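Local coordinates for protein putative isomerase (PDB 2PPG) that is a putative isomerase of the enolase superfamily, joining a mandelate racemase-like N-terminal domain to a TIM-barrel domain, at residues D5-F13 against I84-R95; C342-F350 against M361-V369. All coordinates share one frame; numbering follows the deposited sequence.

Interaction 1. Residues D5-F13 against I84-R95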
loop_
_atom_site.group_PDB
_atom_site.type_symbol
_atom_site.label_atom_id
_atom_site.label_comp_id
_atom_site.label_asym_id
_atom_site.label_seq_id
_atom_site.Cartn_x
_atom_site.Cartn_y
_atom_site.Cartn_z
ATOM N N ASP A 5 -4.877 -3.706 -52.959
ATOM C CA ASP A 5 -5.918 -4.784 -52.955
ATOM C C ASP A 5 -6.753 -4.818 -51.676
ATOM O O ASP A 5 -6.288 -5.238 -50.619
ATOM C CB ASP A 5 -5.294 -6.155 -53.177
ATOM C CG ASP A 5 -6.241 -7.276 -52.815
ATOM O OD1 ASP A 5 -5.971 -7.942 -51.794
ATOM O OD2 ASP A 5 -7.261 -7.466 -53.528
ATOM N N ARG A 6 -8.014 -4.428 -51.807
ATOM C CA ARG A 6 -8.810 -4.018 -50.671
ATOM C C ARG A 6 -10.036 -4.885 -50.430
ATOM O O ARG A 6 -10.515 -5.589 -51.326
ATOM C CB ARG A 6 -9.260 -2.575 -50.889
ATOM C CG ARG A 6 -8.142 -1.618 -51.290
ATOM C CD ARG A 6 -7.158 -1.430 -50.143
ATOM N NE ARG A 6 -6.542 -0.103 -50.147
ATOM C CZ ARG A 6 -5.233 0.121 -50.238
ATOM N NH1 ARG A 6 -4.788 1.368 -50.227
ATOM N NH2 ARG A 6 -4.369 -0.895 -50.330
ATOM N N VAL A 7 -10.551 -4.809 -49.207
ATOM C CA VAL A 7 -11.786 -5.477 -48.843
ATOM C C VAL A 7 -12.950 -4.890 -49.627
ATOM O O VAL A 7 -13.152 -3.685 -49.625
ATOM C CB VAL A 7 -12.050 -5.345 -47.354
ATOM C CG1 VAL A 7 -13.453 -5.804 -47.033
ATOM C CG2 VAL A 7 -11.017 -6.154 -46.583
ATOM N N LYS A 8 -13.702 -5.761 -50.298
ATOM C CA LYS A 8 -14.787 -5.354 -51.178
ATOM C C LYS A 8 -16.161 -5.721 -50.634
ATOM O O LYS A 8 -17.108 -4.961 -50.763
ATOM C CB LYS A 8 -14.595 -5.996 -52.550
ATOM C CG LYS A 8 -15.729 -5.771 -53.546
ATOM C CD LYS A 8 -15.433 -6.582 -54.794
ATOM C CE LYS A 8 -16.687 -6.990 -55.540
ATOM N NZ LYS A 8 -16.358 -8.067 -56.525
ATOM N N LYS A 9 -16.277 -6.898 -50.032
ATOM C CA LYS A 9 -17.587 -7.403 -49.663
ATOM C C LYS A 9 -17.517 -8.048 -48.299
ATOM O O LYS A 9 -16.557 -8.753 -47.988
ATOM C CB LYS A 9 -18.072 -8.419 -50.699
ATOM C CG LYS A 9 -19.590 -8.453 -50.893
ATOM C CD LYS A 9 -20.098 -9.839 -51.328
ATOM C CE LYS A 9 -19.415 -10.353 -52.588
ATOM N NZ LYS A 9 -19.964 -11.678 -53.020
ATOM N N ILE A 10 -18.549 -7.815 -47.494
ATOM C CA ILE A 10 -18.640 -8.395 -46.164
ATOM C C ILE A 10 -20.035 -8.940 -45.930
ATOM O O ILE A 10 -20.988 -8.190 -45.937
ATOM C CB ILE A 10 -18.290 -7.350 -45.085
ATOM C CG1 ILE A 10 -16.807 -6.958 -45.200
ATOM C CG2 ILE A 10 -18.591 -7.884 -43.697
ATOM C CD1 ILE A 10 -16.279 -6.139 -44.047
ATOM N N GLU A 11 -20.151 -10.251 -45.728
ATOM C CA GLU A 11 -21.441 -10.875 -45.436
ATOM C C GLU A 11 -21.428 -11.631 -44.103
ATOM O O GLU A 11 -20.413 -12.240 -43.747
ATOM C CB GLU A 11 -21.832 -11.824 -46.565
ATOM C CG GLU A 11 -22.004 -11.151 -47.912
ATOM C CD GLU A 11 -21.905 -12.133 -49.074
ATOM O OE1 GLU A 11 -20.820 -12.716 -49.293
ATOM O OE2 GLU A 11 -22.913 -12.314 -49.780
ATOM N N SER A 12 -22.567 -11.597 -43.399
ATOM C CA SER A 12 -22.756 -12.249 -42.091
ATOM C C SER A 12 -23.818 -13.345 -42.150
ATOM O O SER A 12 -24.822 -13.202 -42.852
ATOM C CB SER A 12 -23.211 -11.229 -41.048
ATOM O OG SER A 12 -22.324 -10.129 -40.985
ATOM N N PHE A 13 -23.609 -14.414 -41.378
ATOM C CA PHE A 13 -24.466 -15.604 -41.438
ATOM C C PHE A 13 -24.607 -16.266 -40.089
ATOM O O PHE A 13 -23.733 -16.147 -39.226
ATOM C CB PHE A 13 -23.870 -16.689 -42.343
ATOM C CG PHE A 13 -23.382 -16.200 -43.669
ATOM C CD1 PHE A 13 -24.206 -16.263 -44.791
ATOM C CD2 PHE A 13 -22.090 -15.726 -43.815
ATOM C CE1 PHE A 13 -23.752 -15.832 -46.032
ATOM C CE2 PHE A 13 -21.640 -15.294 -45.043
ATOM C CZ PHE A 13 -22.474 -15.351 -46.156
ATOM N N ILE A 84 -22.486 -5.644 -37.415
ATOM C CA ILE A 84 -21.628 -5.888 -38.574
ATOM C C ILE A 84 -22.187 -5.317 -39.880
ATOM O O ILE A 84 -21.469 -4.677 -40.635
ATOM C CB ILE A 84 -21.376 -7.380 -38.767
ATOM C CG1 ILE A 84 -20.754 -7.975 -37.502
ATOM C CG2 ILE A 84 -20.487 -7.619 -39.983
ATOM C CD1 ILE A 84 -20.617 -9.471 -37.534
ATOM N N ASP A 85 -23.461 -5.540 -40.157
ATOM C CA ASP A 85 -24.013 -5.123 -41.448
ATOM C C ASP A 85 -24.385 -3.642 -41.531
ATOM O O ASP A 85 -24.254 -3.026 -42.588
ATOM C CB ASP A 85 -25.198 -6.005 -41.820
ATOM C CG ASP A 85 -24.781 -7.447 -42.071
ATOM O OD1 ASP A 85 -23.623 -7.668 -42.494
ATOM O OD2 ASP A 85 -25.602 -8.356 -41.842
ATOM N N ASP A 86 -24.840 -3.080 -40.409
ATOM C CA ASP A 86 -25.333 -1.711 -40.378
ATOM C C ASP A 86 -24.209 -0.699 -40.152
ATOM O O ASP A 86 -24.215 0.402 -40.727
ATOM C CB ASP A 86 -26.420 -1.549 -39.307
ATOM C CG ASP A 86 -27.025 -0.155 -39.299
ATOM O OD1 ASP A 86 -27.428 0.337 -40.375
ATOM O OD2 ASP A 86 -27.091 0.462 -38.220
ATOM N N LEU A 87 -23.240 -1.071 -39.321
ATOM C CA LEU A 87 -22.168 -0.152 -38.976
ATOM C C LEU A 87 -20.806 -0.550 -39.523
ATOM O O LEU A 87 -20.198 0.214 -40.275
ATOM C CB LEU A 87 -22.089 0.033 -37.462
ATOM C CG LEU A 87 -20.917 0.875 -36.971
ATOM C CD1 LEU A 87 -21.065 2.349 -37.405
ATOM C CD2 LEU A 87 -20.755 0.753 -35.468
ATOM N N LEU A 88 -20.331 -1.735 -39.156
ATOM C CA LEU A 88 -18.915 -2.067 -39.340
ATOM C C LEU A 88 -18.470 -2.273 -40.777
ATOM O O LEU A 88 -17.386 -1.835 -41.167
ATOM C CB LEU A 88 -18.543 -3.287 -38.507
ATOM C CG LEU A 88 -18.695 -3.120 -37.001
ATOM C CD1 LEU A 88 -18.273 -4.407 -36.339
ATOM C CD2 LEU A 88 -17.858 -1.958 -36.504
ATOM N N ALA A 89 -19.309 -2.936 -41.561
ATOM C CA ALA A 89 -18.972 -3.291 -42.932
ATOM C C ALA A 89 -18.462 -2.091 -43.741
ATOM O O ALA A 89 -17.394 -2.159 -44.353
ATOM C CB ALA A 89 -20.168 -3.943 -43.618
ATOM N N ASP A 90 -19.210 -0.994 -43.727
ATOM C CA ASP A 90 -18.852 0.158 -44.536
ATOM C C ASP A 90 -17.612 0.899 -44.052
ATOM O O ASP A 90 -17.063 1.736 -44.773
ATOM C CB ASP A 90 -20.048 1.099 -44.703
ATOM C CG ASP A 90 -21.115 0.513 -45.617
ATOM O OD1 ASP A 90 -20.741 -0.025 -46.680
ATOM O OD2 ASP A 90 -22.316 0.568 -45.273
ATOM N N PHE A 91 -17.150 0.579 -42.848
ATOM C CA PHE A 91 -15.885 1.129 -42.366
ATOM C C PHE A 91 -14.738 0.167 -42.549
ATOM O O PHE A 91 -13.594 0.503 -42.269
ATOM C CB PHE A 91 -16.004 1.611 -40.919
ATOM C CG PHE A 91 -16.805 2.860 -40.797
ATOM C CD1 PHE A 91 -16.260 4.083 -41.175
ATOM C CD2 PHE A 91 -18.126 2.815 -40.364
ATOM C CE1 PHE A 91 -17.011 5.246 -41.099
ATOM C CE2 PHE A 91 -18.884 3.974 -40.273
ATOM C CZ PHE A 91 -18.329 5.191 -40.647
ATOM N N THR A 92 -15.051 -1.023 -43.054
ATOM C CA THR A 92 -14.043 -2.036 -43.333
ATOM C C THR A 92 -13.783 -2.187 -44.840
ATOM O O THR A 92 -12.640 -2.365 -45.267
ATOM C CB THR A 92 -14.422 -3.379 -42.675
ATOM O OG1 THR A 92 -14.893 -3.134 -41.339
ATOM C CG2 THR A 92 -13.211 -4.330 -42.632
ATOM N N ILE A 93 -14.838 -2.088 -45.647
ATOM C CA ILE A 93 -14.680 -2.011 -47.101
ATOM C C ILE A 93 -13.657 -0.925 -47.445
ATOM O O ILE A 93 -13.657 0.142 -46.837
ATOM C CB ILE A 93 -16.023 -1.708 -47.796
ATOM C CG1 ILE A 93 -17.004 -2.873 -47.607
ATOM C CG2 ILE A 93 -15.822 -1.432 -49.285
ATOM C CD1 ILE A 93 -18.461 -2.515 -47.959
ATOM N N GLY A 94 -12.771 -1.207 -48.396
ATOM C CA GLY A 94 -11.739 -0.257 -48.803
ATOM C C GLY A 94 -10.409 -0.381 -48.070
ATOM O O GLY A 94 -9.395 0.145 -48.538
ATOM N N ARG A 95 -10.397 -1.055 -46.917
ATOM C CA ARG A 95 -9.161 -1.224 -46.151
ATOM C C ARG A 95 -8.385 -2.439 -46.619
ATOM O O ARG A 95 -8.919 -3.305 -47.313
ATOM C CB ARG A 95 -9.426 -1.345 -44.650
ATOM C CG ARG A 95 -10.385 -0.310 -44.055
ATOM C CD ARG A 95 -9.747 1.047 -43.880
ATOM N NE ARG A 95 -8.444 0.973 -43.221
ATOM C CZ ARG A 95 -8.221 1.280 -41.946
ATOM N NH1 ARG A 95 -9.218 1.668 -41.150
ATOM N NH2 ARG A 95 -6.998 1.191 -41.460
HETATM O O HOH W 1 -24.696 -10.147 -44.303
#
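Ile10 on strand 7-13 lies across helix 84-92 and meets it with each of its branches. Its CG1 stands anti to the carbonyl carbon (chi1 -66°) and the extended chain carries CD1 to Thr92, 3.6 Å from Thr92 CB; the two side chains cross at about a right angle. CG2 turns the other way, to the CG2 methyl of Ile84 at 4.2 Å, while Ile10 CB rests on Ala89 CB. Thr92 presents CB and CG2 to Ile10, while its hydroxyl is engaged inside the helix: OG1 bonds Leu88 O from above the carbonyl plane, on the face opposite that reached by Phe91 N.

Two residues on, Ser12 OG touches Ile84 CG2 and bonds Asp85 OD1 at 3.2 Å, approaching from above the carboxylate plane. The other oxygen, Asp85 OD2, is bonded by His391 ND1, at the end of the modelled chain, and, weakly, by a water that accepts from Ser12 N.

At the other end the backbones pair directly. Val7 N gives a nearly straight bond to Arg95 O (2.9 Å, 172°), and Gly94 N returns one to Val7 O (2.8 Å), so Val7 grips the type II turn Thr92-Arg95 with both its N and its O. Val7 CB packs against Thr92 O at 3.7 Å. The poorly ordered Arg6 bends at chi2 and chi3 so that its CD lies 3.2 Å from Gly94 O, which sits at the guanidinium edge.

The strand runs nearly antiparallel to the helix (160°, axes 8.6 Å apart). Strand 52-61 pairs with 7-17, with a classic beta bulge at Lys8 and Lys9 facing Glu60; helices 100-109 and 119-140 pack on the helix through Leu88, and Arg95 salt-bridges to Asp106.

Interaction 2. Residues C342-F350 against M361-V369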
loop_
_atom_site.group_PDB
_atom_site.type_symbol
_atom_site.label_atom_id
_atom_site.label_comp_id
_atom_site.label_asym_id
_atom_site.label_seq_id
_atom_site.Cartn_x
_atom_site.Cartn_y
_atom_site.Cartn_z
ATOM N N CYS A 342 -1.281 -25.370 -23.076
ATOM C CA CYS A 342 -2.399 -26.275 -23.193
ATOM C C CYS A 342 -3.574 -25.536 -23.835
ATOM O O CYS A 342 -3.569 -24.323 -23.905
ATOM C CB CYS A 342 -2.800 -26.682 -21.787
ATOM S SG CYS A 342 -3.623 -28.210 -21.720
ATOM N N HIS A 343 -4.589 -26.268 -24.279
ATOM C CA HIS A 343 -5.747 -25.675 -24.937
ATOM C C HIS A 343 -6.949 -26.566 -24.682
ATOM O O HIS A 343 -6.879 -27.775 -24.882
ATOM C CB HIS A 343 -5.478 -25.558 -26.438
ATOM C CG HIS A 343 -6.431 -24.673 -27.176
ATOM N ND1 HIS A 343 -7.759 -24.999 -27.377
ATOM C CD2 HIS A 343 -6.236 -23.487 -27.804
ATOM C CE1 HIS A 343 -8.341 -24.044 -28.081
ATOM N NE2 HIS A 343 -7.440 -23.113 -28.351
ATOM N N GLU A 344 -8.048 -25.972 -24.228
ATOM C CA GLU A 344 -9.295 -26.710 -24.010
ATOM C C GLU A 344 -9.754 -27.445 -25.275
ATOM O O GLU A 344 -9.617 -26.937 -26.389
ATOM C CB GLU A 344 -10.398 -25.760 -23.533
ATOM C CG GLU A 344 -11.660 -26.458 -23.073
ATOM C CD GLU A 344 -12.734 -25.511 -22.544
ATOM O OE1 GLU A 344 -12.702 -24.304 -22.862
ATOM O OE2 GLU A 344 -13.626 -25.980 -21.806
ATOM N N PHE A 345 -10.302 -28.640 -25.089
ATOM C CA PHE A 345 -10.846 -29.425 -26.199
ATOM C C PHE A 345 -12.216 -30.004 -25.850
ATOM O O PHE A 345 -12.341 -30.936 -25.033
ATOM C CB PHE A 345 -9.859 -30.522 -26.597
ATOM C CG PHE A 345 -10.428 -31.576 -27.514
ATOM C CD1 PHE A 345 -10.953 -31.243 -28.763
ATOM C CD2 PHE A 345 -10.389 -32.915 -27.150
ATOM C CE1 PHE A 345 -11.441 -32.230 -29.609
ATOM C CE2 PHE A 345 -10.881 -33.901 -28.004
ATOM C CZ PHE A 345 -11.407 -33.557 -29.225
ATOM N N GLN A 346 -13.234 -29.420 -26.475
ATOM C CA GLN A 346 -14.606 -29.882 -26.393
ATOM C C GLN A 346 -14.812 -31.011 -27.393
ATOM O O GLN A 346 -15.249 -30.782 -28.517
ATOM C CB GLN A 346 -15.564 -28.739 -26.735
ATOM C CG GLN A 346 -15.404 -27.474 -25.889
ATOM C CD GLN A 346 -16.327 -27.450 -24.684
ATOM O OE1 GLN A 346 -17.234 -28.268 -24.580
ATOM N NE2 GLN A 346 -16.095 -26.514 -23.767
ATOM N N HIS A 347 -14.493 -32.228 -26.977
ATOM C CA HIS A 347 -14.696 -33.423 -27.791
ATOM C C HIS A 347 -16.121 -33.533 -28.346
ATOM O O HIS A 347 -16.319 -33.793 -29.531
ATOM C CB HIS A 347 -14.357 -34.660 -26.959
ATOM C CG HIS A 347 -15.092 -34.717 -25.662
ATOM N ND1 HIS A 347 -16.203 -35.509 -25.475
ATOM C CD2 HIS A 347 -14.911 -34.041 -24.503
ATOM C CE1 HIS A 347 -16.662 -35.335 -24.249
ATOM N NE2 HIS A 347 -15.896 -34.451 -23.637
ATOM N N SER A 348 -17.104 -33.317 -27.484
ATOM C CA SER A 348 -18.515 -33.456 -27.838
ATOM C C SER A 348 -18.984 -32.479 -28.931
ATOM O O SER A 348 -20.041 -32.674 -29.534
ATOM C CB SER A 348 -19.368 -33.306 -26.574
ATOM O OG SER A 348 -18.802 -32.342 -25.696
ATOM N N ILE A 349 -18.193 -31.434 -29.176
ATOM C CA ILE A 349 -18.474 -30.459 -30.236
ATOM C C ILE A 349 -17.600 -30.720 -31.460
ATOM O O ILE A 349 -18.082 -30.755 -32.588
ATOM C CB ILE A 349 -18.242 -29.004 -29.752
ATOM C CG1 ILE A 349 -19.199 -28.651 -28.612
ATOM C CG2 ILE A 349 -18.404 -28.003 -30.907
ATOM C CD1 ILE A 349 -18.694 -27.505 -27.728
ATOM N N PHE A 350 -16.310 -30.906 -31.218
ATOM C CA PHE A 350 -15.325 -31.042 -32.278
ATOM C C PHE A 350 -15.642 -32.205 -33.207
ATOM O O PHE A 350 -15.607 -32.045 -34.423
ATOM C CB PHE A 350 -13.916 -31.202 -31.676
ATOM C CG PHE A 350 -12.793 -31.054 -32.679
ATOM C CD1 PHE A 350 -12.295 -29.802 -32.997
ATOM C CD2 PHE A 350 -12.236 -32.172 -33.298
ATOM C CE1 PHE A 350 -11.264 -29.654 -33.921
ATOM C CE2 PHE A 350 -11.213 -32.038 -34.222
ATOM C CZ PHE A 350 -10.723 -30.774 -34.540
HETATM N N MSE A 361 -6.721 -29.211 -39.672
HETATM C CA MSE A 361 -6.862 -29.131 -38.236
HETATM C C MSE A 361 -7.346 -30.486 -37.729
HETATM O O MSE A 361 -8.203 -31.120 -38.342
HETATM C CB MSE A 361 -7.859 -28.047 -37.852
HETATM C CG MSE A 361 -8.164 -28.001 -36.366
HETATM SE SE MSE A 361 -9.236 -26.456 -35.823
HETATM C CE MSE A 361 -10.940 -26.938 -36.639
ATOM N N ASP A 362 -6.776 -30.943 -36.622
ATOM C CA ASP A 362 -7.213 -32.179 -36.007
ATOM C C ASP A 362 -6.969 -32.063 -34.517
ATOM O O ASP A 362 -6.251 -31.171 -34.054
ATOM C CB ASP A 362 -6.429 -33.371 -36.576
ATOM C CG ASP A 362 -7.162 -34.713 -36.397
ATOM O OD1 ASP A 362 -8.094 -34.805 -35.580
ATOM O OD2 ASP A 362 -6.794 -35.690 -37.074
ATOM N N CYS A 363 -7.590 -32.950 -33.761
ATOM C CA CYS A 363 -7.205 -33.135 -32.382
ATOM C C CYS A 363 -7.246 -34.620 -32.071
ATOM O O CYS A 363 -8.312 -35.229 -32.103
ATOM C CB CYS A 363 -8.127 -32.364 -31.456
ATOM S SG CYS A 363 -7.614 -32.504 -29.755
ATOM N N LEU A 364 -6.083 -35.200 -31.793
ATOM C CA LEU A 364 -5.983 -36.630 -31.560
ATOM C C LEU A 364 -4.815 -36.939 -30.613
ATOM O O LEU A 364 -3.837 -36.197 -30.560
ATOM C CB LEU A 364 -5.818 -37.357 -32.904
ATOM C CG LEU A 364 -4.392 -37.473 -33.478
ATOM C CD1 LEU A 364 -4.322 -38.396 -34.713
ATOM C CD2 LEU A 364 -3.742 -36.118 -33.763
ATOM N N ASN A 365 -4.918 -38.033 -29.863
ATOM C CA ASN A 365 -3.872 -38.417 -28.893
ATOM C C ASN A 365 -3.428 -37.286 -27.949
ATOM O O ASN A 365 -2.229 -37.091 -27.717
ATOM C CB ASN A 365 -2.646 -39.030 -29.593
ATOM C CG ASN A 365 -2.934 -40.394 -30.206
ATOM O OD1 ASN A 365 -3.190 -41.373 -29.495
ATOM N ND2 ASN A 365 -2.883 -40.467 -31.536
ATOM N N GLY A 366 -4.398 -36.556 -27.405
ATOM C CA GLY A 366 -4.115 -35.487 -26.459
ATOM C C GLY A 366 -3.379 -34.306 -27.058
ATOM O O GLY A 366 -2.613 -33.638 -26.365
ATOM N N GLU A 367 -3.611 -34.043 -28.343
ATOM C CA GLU A 367 -2.941 -32.959 -29.039
ATOM C C GLU A 367 -3.762 -32.367 -30.187
ATOM O O GLU A 367 -4.238 -33.082 -31.073
ATOM C CB GLU A 367 -1.638 -33.461 -29.633
ATOM C CG GLU A 367 -0.446 -33.411 -28.741
ATOM C CD GLU A 367 0.816 -33.773 -29.492
ATOM O OE1 GLU A 367 0.721 -34.447 -30.550
ATOM O OE2 GLU A 367 1.905 -33.374 -29.027
ATOM N N TYR A 368 -3.892 -31.048 -30.185
ATOM C CA TYR A 368 -4.379 -30.329 -31.348
ATOM C C TYR A 368 -3.295 -30.302 -32.431
ATOM O O TYR A 368 -2.145 -29.925 -32.181
ATOM C CB TYR A 368 -4.712 -28.900 -30.961
ATOM C CG TYR A 368 -6.086 -28.678 -30.388
ATOM C CD1 TYR A 368 -7.208 -28.612 -31.219
ATOM C CD2 TYR A 368 -6.268 -28.489 -29.024
ATOM C CE1 TYR A 368 -8.472 -28.388 -30.701
ATOM C CE2 TYR A 368 -7.532 -28.255 -28.495
ATOM C CZ TYR A 368 -8.629 -28.197 -29.342
ATOM O OH TYR A 368 -9.888 -27.962 -28.829
ATOM N N VAL A 369 -3.640 -30.721 -33.638
ATOM C CA VAL A 369 -2.721 -30.542 -34.737
ATOM C C VAL A 369 -3.027 -29.162 -35.323
ATOM O O VAL A 369 -4.164 -28.880 -35.700
ATOM C CB VAL A 369 -2.882 -31.654 -35.781
ATOM C CG1 VAL A 369 -2.049 -31.349 -37.026
ATOM C CG2 VAL A 369 -2.520 -33.035 -35.172
HETATM O O HOH W 2 -12.532 -28.118 -29.131
#
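Tyr368 reaches from strand 367-369 to His343, Glu344 and Phe345 in the C-terminal TIM-barrel domain of this enolase-superfamily protein, where strand 367-369 of the hairpin 362-369 runs at 94° to strand 343-345, their axes 8.7 Å apart. With chi1 at -85°, CG lies anti to the carbonyl carbon and the ring reaches toward the strand. Beyond CB and CG, CD2 meets His343 CB, and CE2 comes 3.5 Å from His343 ND1, the two side chains crossing at about a right angle. On the other edge CE1 approaches Phe350 CE1. CZ passes Phe345 CB.

At the tip, OH donates to Glu344 O (2.7 Å), in the carbonyl plane and on a lone pair. The same oxygen also accepts from His343 ND1, with Glu344 O close to the imidazole plane, so two side chains grip one buried carbonyl. His343 NE2 bonds Ser330 OG, so both ring nitrogens hold the imidazole in its rotation.

In an offset edge-to-face pair, Phe345 turns its edge toward the Tyr368 face, with planes at 85° and centroids 5.7 Å apart. Cys363 SG faces both rings, lying over the centre of Tyr368 and, 3.6 Å from the centroid, over the Phe345 face close to the ring normal. Phe350, on helix 347-350, lies against the first hairpin strand, its CE2 3.8 Å from Cys363 N with Cys363 CB over one face; its CE1 meets the CE methyl of selenomethionine Met361. Strand 155-161 pairs with both 343-345 and 367-369, and helix 325-336 touches Met361 and Tyr368 through Leu331. A water donates to Tyr368 OH at 2.7 Å and accepts from Gln346 N.

Interaction 1 closes before interaction 2 opens along the chain, and the two do not touch: their centres are 32 Å apart and their nearest atoms about 15 Å. They share no sheet. The first joins strand 7-17, an inner strand of the four-stranded antiparallel sheet, to helix 77-92. Its centre lies 25 Å from the chain centre; that of the second lies 13 Å from it, in the mixed sheet of the barrel domain. Strand 389-390 pairs with strand 7-17, so the last modelled strand joins the sheet of interaction 1. Each contact therefore belongs to one of the two domains, and the chain returns to the first domain after the barrel.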